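Local coordinates for protein antigen 43 (Escherichia coli, PDB 4KH3) that mediates self-association and clumping of bacteria by a Velcro-like mechanism, as the alpha domain of an AIDA-type autotransporter, and probably contributes to biofilms, at residues 367-372 with 384-389; 373-378 with 391-396. All coordinates share one frame; numbering follows the deposited sequence.

Overall arrangement
Both contacts join two successive coils of one right-handed parallel beta-helix, and their centres lie about 9 Å apart. The chain runs 367-372, 373-378, 384-389, 391-396, so the segments of the two contacts alternate: contact 1 pairs two strands on one wall of the coil, and contact 2 pairs the strands that directly follow them on the next wall. Their inward side chains meet inside the helix. Leu367 CD1 lies 3.3 Å from Phe375 CD1, Leu369 CD1 reaches Phe375 CB at 3.6 Å, and Thr386 OG1 sits 3.8 Å from Phe393 CE2. The centres of contacts 1 and 2 lie about 28 and 26 Å from the centre of the chain.

Contact 1 (367-372 with 384-389); sequences LMLEKG and TDTTVN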
loop_
_atom_site.group_PDB
_atom_site.type_symbol
_atom_site.label_atom_id
_atom_site.label_comp_id
_atom_site.label_asym_id
_atom_site.label_seq_id
_atom_site.Cartn_x
_atom_site.Cartn_y
_atom_site.Cartn_z
ATOM N N LEU A 367 -20.298 19.692 -11.761
ATOM C CA LEU A 367 -19.214 18.724 -11.619
ATOM C C LEU A 367 -18.140 18.929 -12.675
ATOM O O LEU A 367 -18.439 19.064 -13.859
ATOM C CB LEU A 367 -19.753 17.309 -11.755
ATOM C CG LEU A 367 -20.585 16.842 -10.577
ATOM C CD1 LEU A 367 -20.938 15.412 -10.796
ATOM C CD2 LEU A 367 -19.811 17.015 -9.292
ATOM N N MET A 368 -16.887 18.971 -12.241
ATOM C CA MET A 368 -15.771 19.012 -13.170
ATOM C C MET A 368 -15.013 17.713 -13.016
ATOM O O MET A 368 -14.462 17.437 -11.954
ATOM C CB MET A 368 -14.858 20.201 -12.882
ATOM C CG MET A 368 -13.502 20.108 -13.565
ATOM S SD MET A 368 -13.592 20.126 -15.371
ATOM C CE MET A 368 -13.787 21.885 -15.665
ATOM N N LEU A 369 -15.011 16.896 -14.060
ATOM C CA LEU A 369 -14.353 15.596 -13.981
ATOM C C LEU A 369 -13.107 15.517 -14.879
ATOM O O LEU A 369 -13.210 15.229 -16.069
ATOM C CB LEU A 369 -15.345 14.485 -14.320
ATOM C CG LEU A 369 -16.648 14.439 -13.506
ATOM C CD1 LEU A 369 -17.661 13.527 -14.177
ATOM C CD2 LEU A 369 -16.394 13.961 -12.094
ATOM N N GLU A 370 -11.936 15.786 -14.301
ATOM C CA GLU A 370 -10.662 15.634 -15.006
ATOM C C GLU A 370 -10.258 14.160 -15.118
ATOM O O GLU A 370 -10.921 13.267 -14.574
ATOM C CB GLU A 370 -9.542 16.395 -14.295
ATOM C CG GLU A 370 -9.899 17.795 -13.818
ATOM C CD GLU A 370 -9.787 18.835 -14.909
ATOM O OE1 GLU A 370 -9.412 18.478 -16.041
ATOM O OE2 GLU A 370 -10.077 20.016 -14.636
ATOM N N LYS A 371 -9.165 13.914 -15.834
ATOM C CA LYS A 371 -8.658 12.562 -16.010
ATOM C C LYS A 371 -8.460 11.888 -14.651
ATOM O O LYS A 371 -7.833 12.450 -13.746
ATOM C CB LYS A 371 -7.354 12.569 -16.820
ATOM C CG LYS A 371 -6.825 11.171 -17.133
ATOM C CD LYS A 371 -5.844 11.195 -18.304
ATOM C CE LYS A 371 -5.477 9.784 -18.768
ATOM N NZ LYS A 371 -4.666 9.801 -20.025
ATOM N N GLY A 372 -9.037 10.700 -14.506
ATOM C CA GLY A 372 -8.982 9.974 -13.252
ATOM C C GLY A 372 -10.272 10.037 -12.459
ATOM O O GLY A 372 -10.640 9.074 -11.782
ATOM N N THR A 384 -26.461 18.447 -13.833
ATOM C CA THR A 384 -26.626 19.703 -14.546
ATOM C C THR A 384 -25.302 20.415 -14.722
ATOM O O THR A 384 -24.565 20.604 -13.761
ATOM C CB THR A 384 -27.581 20.645 -13.767
ATOM O OG1 THR A 384 -28.853 20.008 -13.618
ATOM C CG2 THR A 384 -27.768 21.972 -14.497
ATOM N N ASP A 385 -25.012 20.815 -15.957
ATOM C CA ASP A 385 -23.813 21.587 -16.273
ATOM C C ASP A 385 -22.513 20.842 -15.969
ATOM O O ASP A 385 -21.496 21.461 -15.629
ATOM C CB ASP A 385 -23.835 22.948 -15.569
ATOM C CG ASP A 385 -24.860 23.895 -16.166
ATOM O OD1 ASP A 385 -25.078 23.840 -17.392
ATOM O OD2 ASP A 385 -25.454 24.694 -15.416
ATOM N N THR A 386 -22.544 19.517 -16.098
ATOM C CA THR A 386 -21.329 18.727 -15.960
ATOM C C THR A 386 -20.329 19.040 -17.074
ATOM O O THR A 386 -20.695 19.115 -18.254
ATOM C CB THR A 386 -21.621 17.241 -16.041
ATOM O OG1 THR A 386 -22.765 16.923 -15.238
ATOM C CG2 THR A 386 -20.410 16.449 -15.575
ATOM N N THR A 387 -19.073 19.241 -16.691
ATOM C CA THR A 387 -17.978 19.234 -17.646
ATOM C C THR A 387 -17.132 17.991 -17.384
ATOM O O THR A 387 -16.594 17.815 -16.283
ATOM C CB THR A 387 -17.080 20.478 -17.520
ATOM O OG1 THR A 387 -17.837 21.652 -17.820
ATOM C CG2 THR A 387 -15.932 20.384 -18.498
ATOM N N VAL A 388 -17.047 17.116 -18.382
ATOM C CA VAL A 388 -16.139 15.980 -18.323
ATOM C C VAL A 388 -14.947 16.302 -19.202
ATOM O O VAL A 388 -15.091 16.483 -20.411
ATOM C CB VAL A 388 -16.798 14.694 -18.838
ATOM C CG1 VAL A 388 -15.890 13.507 -18.600
ATOM C CG2 VAL A 388 -18.116 14.481 -18.156
ATOM N N ASN A 389 -13.771 16.396 -18.594
ATOM C CA ASN A 389 -12.567 16.779 -19.321
ATOM C C ASN A 389 -11.505 15.699 -19.183
ATOM O O ASN A 389 -10.558 15.841 -18.413
ATOM C CB ASN A 389 -12.049 18.121 -18.807
ATOM C CG ASN A 389 -10.907 18.677 -19.648
ATOM O OD1 ASN A 389 -10.842 18.465 -20.856
ATOM N ND2 ASN A 389 -10.004 19.402 -19.004
HETATM O O HOH W 1 -22.861 18.516 -12.694
HETATM O O HOH W 2 -7.933 16.156 -17.282
#
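Leu369 and Val388 pack inside the coil, where Leu369 CD1 meets Val388 CG2 at 4.1 Å and the two side chains cross at a slant. Two residues earlier on each chain, Leu367 CB rests against Thr386 CG2, a methyl anti to its own backbone N and thereby turned to the leucine. Phe375 and Phe393 close over this buried side. Between the chains run three backbone bonds: Thr387 N to Leu367 O, Leu369 N to Thr387 O, and Asn389 N to Leu369 O. The last, at 2.8 Å, reaches its carbonyl from above the plane, 38° out of it. Strands 368-370 and 387-389 are parallel, 9° apart and in equivalent places on consecutive coils, the stacking that defines a parallel beta-helix; strand 403-407 continues it beyond 387-389. The other face, with Met368, Thr387, Glu370 and Asn389, is partly exposed and more polar towards its end. There Met368 lies alongside Thr387, its chain bent twice, the last turn, at chi3, setting CE 3.9 Å from Thr387 CG2. Glu370 OE1 accepts a bent hydrogen bond from Asn389 ND2 (3.2 Å, 137°) on its syn side but out of the carboxylate plane, itself tilted from the amide plane of Asn389, whose OD1 turns to Asn408 ND2 of the following coil. A water donates to Glu370 OE1 and Asn389 O and accepts from Lys371 N, bridging this looser end. At the opposite end another water takes the N-H of Leu367, donates to Thr384 O and bonds Thr386 OG1 at 3.0 Å.

Contact 2 (373-378 with 391-396); sequences SSFTLN and GLFTAR
Gly391, without a side chain, opens the parallel pairing with its CA 3.7 Å from Ser373 O. Leu392 N then bonds Ser373 O and Leu392 O receives Phe375 N, while the CB atoms of Leu392 and Ser374 touch on the outer face. Phe393 turns into the coil beside Phe375, the two side chains pointing the same way. CG of Phe375 is anti to the backbone N (chi1 177°), which carries the ring into the interior; there its edge approaches the face of Phe393 in an offset edge-to-face pair, centroids 5.2 Å apart and planes at 60°. Phe375 CD2 stands 3.5 Å from Phe393 CE2, over that face toward its rim, and Leu377 CB adds to the packing at Phe393 CE1. Thr394 N bonds Phe375 O almost straight (176°), its carbonyl accepts from Leu377 N, and a water linking Phe375 O to Thr394 OG1 gives the former a second partner. Ala395 brings its CB to 4.1 Å from Leu377 CB. Arg396 N bonds Leu377 O, and its bent side chain lays one guanidinium face over Asn378 OD1, 3.3 Å from NH2, a contact whose angle is poor for a hydrogen bond. In this parallel beta-helix, strand 338-342 flanks 374-377 and strand 410-414 flanks 392-395, while strand 363-370 covers both phenylalanines from the preceding wall of the coil.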
loop_
_atom_site.group_PDB
_atom_site.type_symbol
_atom_site.label_atom_id
_atom_site.label_comp_id
_atom_site.label_asym_id
_atom_site.label_seq_id
_atom_site.Cartn_x
_atom_site.Cartn_y
_atom_site.Cartn_z
ATOM N N SER A 373 -10.963 11.172 -12.540
ATOM C CA SER A 373 -12.215 11.353 -11.817
ATOM C C SER A 373 -13.370 10.608 -12.480
ATOM O O SER A 373 -13.394 10.442 -13.699
ATOM C CB SER A 373 -12.549 12.835 -11.697
ATOM O OG SER A 373 -11.555 13.514 -10.958
ATOM N N SER A 374 -14.327 10.153 -11.678
ATOM C CA SER A 374 -15.502 9.501 -12.243
ATOM C C SER A 374 -16.769 9.765 -11.427
ATOM O O SER A 374 -16.732 9.807 -10.203
ATOM C CB SER A 374 -15.266 8.000 -12.429
ATOM O OG SER A 374 -15.256 7.321 -11.185
ATOM N N PHE A 375 -17.882 9.952 -12.128
ATOM C CA PHE A 375 -19.175 10.200 -11.502
ATOM C C PHE A 375 -20.165 9.189 -12.036
ATOM O O PHE A 375 -20.116 8.824 -13.212
ATOM C CB PHE A 375 -19.652 11.615 -11.817
ATOM C CG PHE A 375 -21.012 11.945 -11.265
ATOM C CD1 PHE A 375 -21.180 12.243 -9.923
ATOM C CD2 PHE A 375 -22.121 11.981 -12.095
ATOM C CE1 PHE A 375 -22.432 12.564 -9.422
ATOM C CE2 PHE A 375 -23.371 12.303 -11.599
ATOM C CZ PHE A 375 -23.528 12.593 -10.263
ATOM N N THR A 376 -21.038 8.700 -11.168
ATOM C CA THR A 376 -22.068 7.770 -11.594
ATOM C C THR A 376 -23.428 8.411 -11.346
ATOM O O THR A 376 -23.742 8.813 -10.230
ATOM C CB THR A 376 -21.954 6.424 -10.867
ATOM O OG1 THR A 376 -20.612 5.942 -10.970
ATOM C CG2 THR A 376 -22.901 5.392 -11.470
ATOM N N LEU A 377 -24.216 8.547 -12.403
ATOM C CA LEU A 377 -25.546 9.123 -12.282
ATOM C C LEU A 377 -26.553 8.001 -12.140
ATOM O O LEU A 377 -26.748 7.216 -13.071
ATOM C CB LEU A 377 -25.878 9.949 -13.512
ATOM C CG LEU A 377 -27.269 10.562 -13.508
ATOM C CD1 LEU A 377 -27.366 11.577 -12.391
ATOM C CD2 LEU A 377 -27.566 11.198 -14.858
ATOM N N ASN A 378 -27.186 7.921 -10.974
ATOM C CA ASN A 378 -28.189 6.889 -10.717
ATOM C C ASN A 378 -29.536 7.158 -11.396
ATOM O O ASN A 378 -29.852 8.298 -11.744
ATOM C CB ASN A 378 -28.386 6.694 -9.211
ATOM C CG ASN A 378 -27.112 6.268 -8.512
ATOM O OD1 ASN A 378 -26.292 5.542 -9.077
ATOM N ND2 ASN A 378 -26.935 6.721 -7.277
ATOM N N GLY A 391 -12.230 12.793 -17.999
ATOM C CA GLY A 391 -12.757 11.875 -17.005
ATOM C C GLY A 391 -13.787 10.879 -17.516
ATOM O O GLY A 391 -13.970 10.696 -18.724
ATOM N N LEU A 392 -14.460 10.225 -16.576
ATOM C CA LEU A 392 -15.497 9.254 -16.895
ATOM C C LEU A 392 -16.815 9.651 -16.238
ATOM O O LEU A 392 -16.850 10.057 -15.085
ATOM C CB LEU A 392 -15.077 7.855 -16.436
ATOM C CG LEU A 392 -16.125 6.746 -16.523
ATOM C CD1 LEU A 392 -16.546 6.510 -17.971
ATOM C CD2 LEU A 392 -15.596 5.455 -15.888
ATOM N N PHE A 393 -17.896 9.543 -16.997
ATOM C CA PHE A 393 -19.235 9.775 -16.486
ATOM C C PHE A 393 -20.041 8.566 -16.888
ATOM O O PHE A 393 -20.108 8.223 -18.070
ATOM C CB PHE A 393 -19.826 11.030 -17.124
ATOM C CG PHE A 393 -21.125 11.482 -16.515
ATOM C CD1 PHE A 393 -22.258 10.673 -16.556
ATOM C CD2 PHE A 393 -21.226 12.735 -15.941
ATOM C CE1 PHE A 393 -23.458 11.100 -16.019
ATOM C CE2 PHE A 393 -22.423 13.168 -15.402
ATOM C CZ PHE A 393 -23.541 12.348 -15.442
ATOM N N THR A 394 -20.631 7.909 -15.900
ATOM C CA THR A 394 -21.471 6.746 -16.134
ATOM C C THR A 394 -22.890 7.084 -15.695
ATOM O O THR A 394 -23.097 7.696 -14.645
ATOM C CB THR A 394 -20.973 5.525 -15.346
ATOM O OG1 THR A 394 -19.603 5.272 -15.677
ATOM C CG2 THR A 394 -21.811 4.286 -15.671
ATOM N N ALA A 395 -23.865 6.710 -16.511
ATOM C CA ALA A 395 -25.257 6.960 -16.181
ATOM C C ALA A 395 -26.063 5.668 -16.286
ATOM O O ALA A 395 -26.081 5.024 -17.330
ATOM C CB ALA A 395 -25.832 8.036 -17.084
ATOM N N ARG A 396 -26.720 5.291 -15.194
ATOM C CA ARG A 396 -27.553 4.098 -15.176
ATOM C C ARG A 396 -28.987 4.476 -15.528
ATOM O O ARG A 396 -29.869 3.624 -15.640
ATOM C CB ARG A 396 -27.477 3.422 -13.805
ATOM C CG ARG A 396 -26.046 3.184 -13.333
ATOM C CD ARG A 396 -25.933 1.930 -12.486
ATOM N NE ARG A 396 -26.669 2.057 -11.234
ATOM C CZ ARG A 396 -26.097 2.177 -10.039
ATOM N NH1 ARG A 396 -24.772 2.172 -9.931
ATOM N NH2 ARG A 396 -26.851 2.292 -8.952
HETATM O O HOH W 3 -18.246 6.527 -13.428
#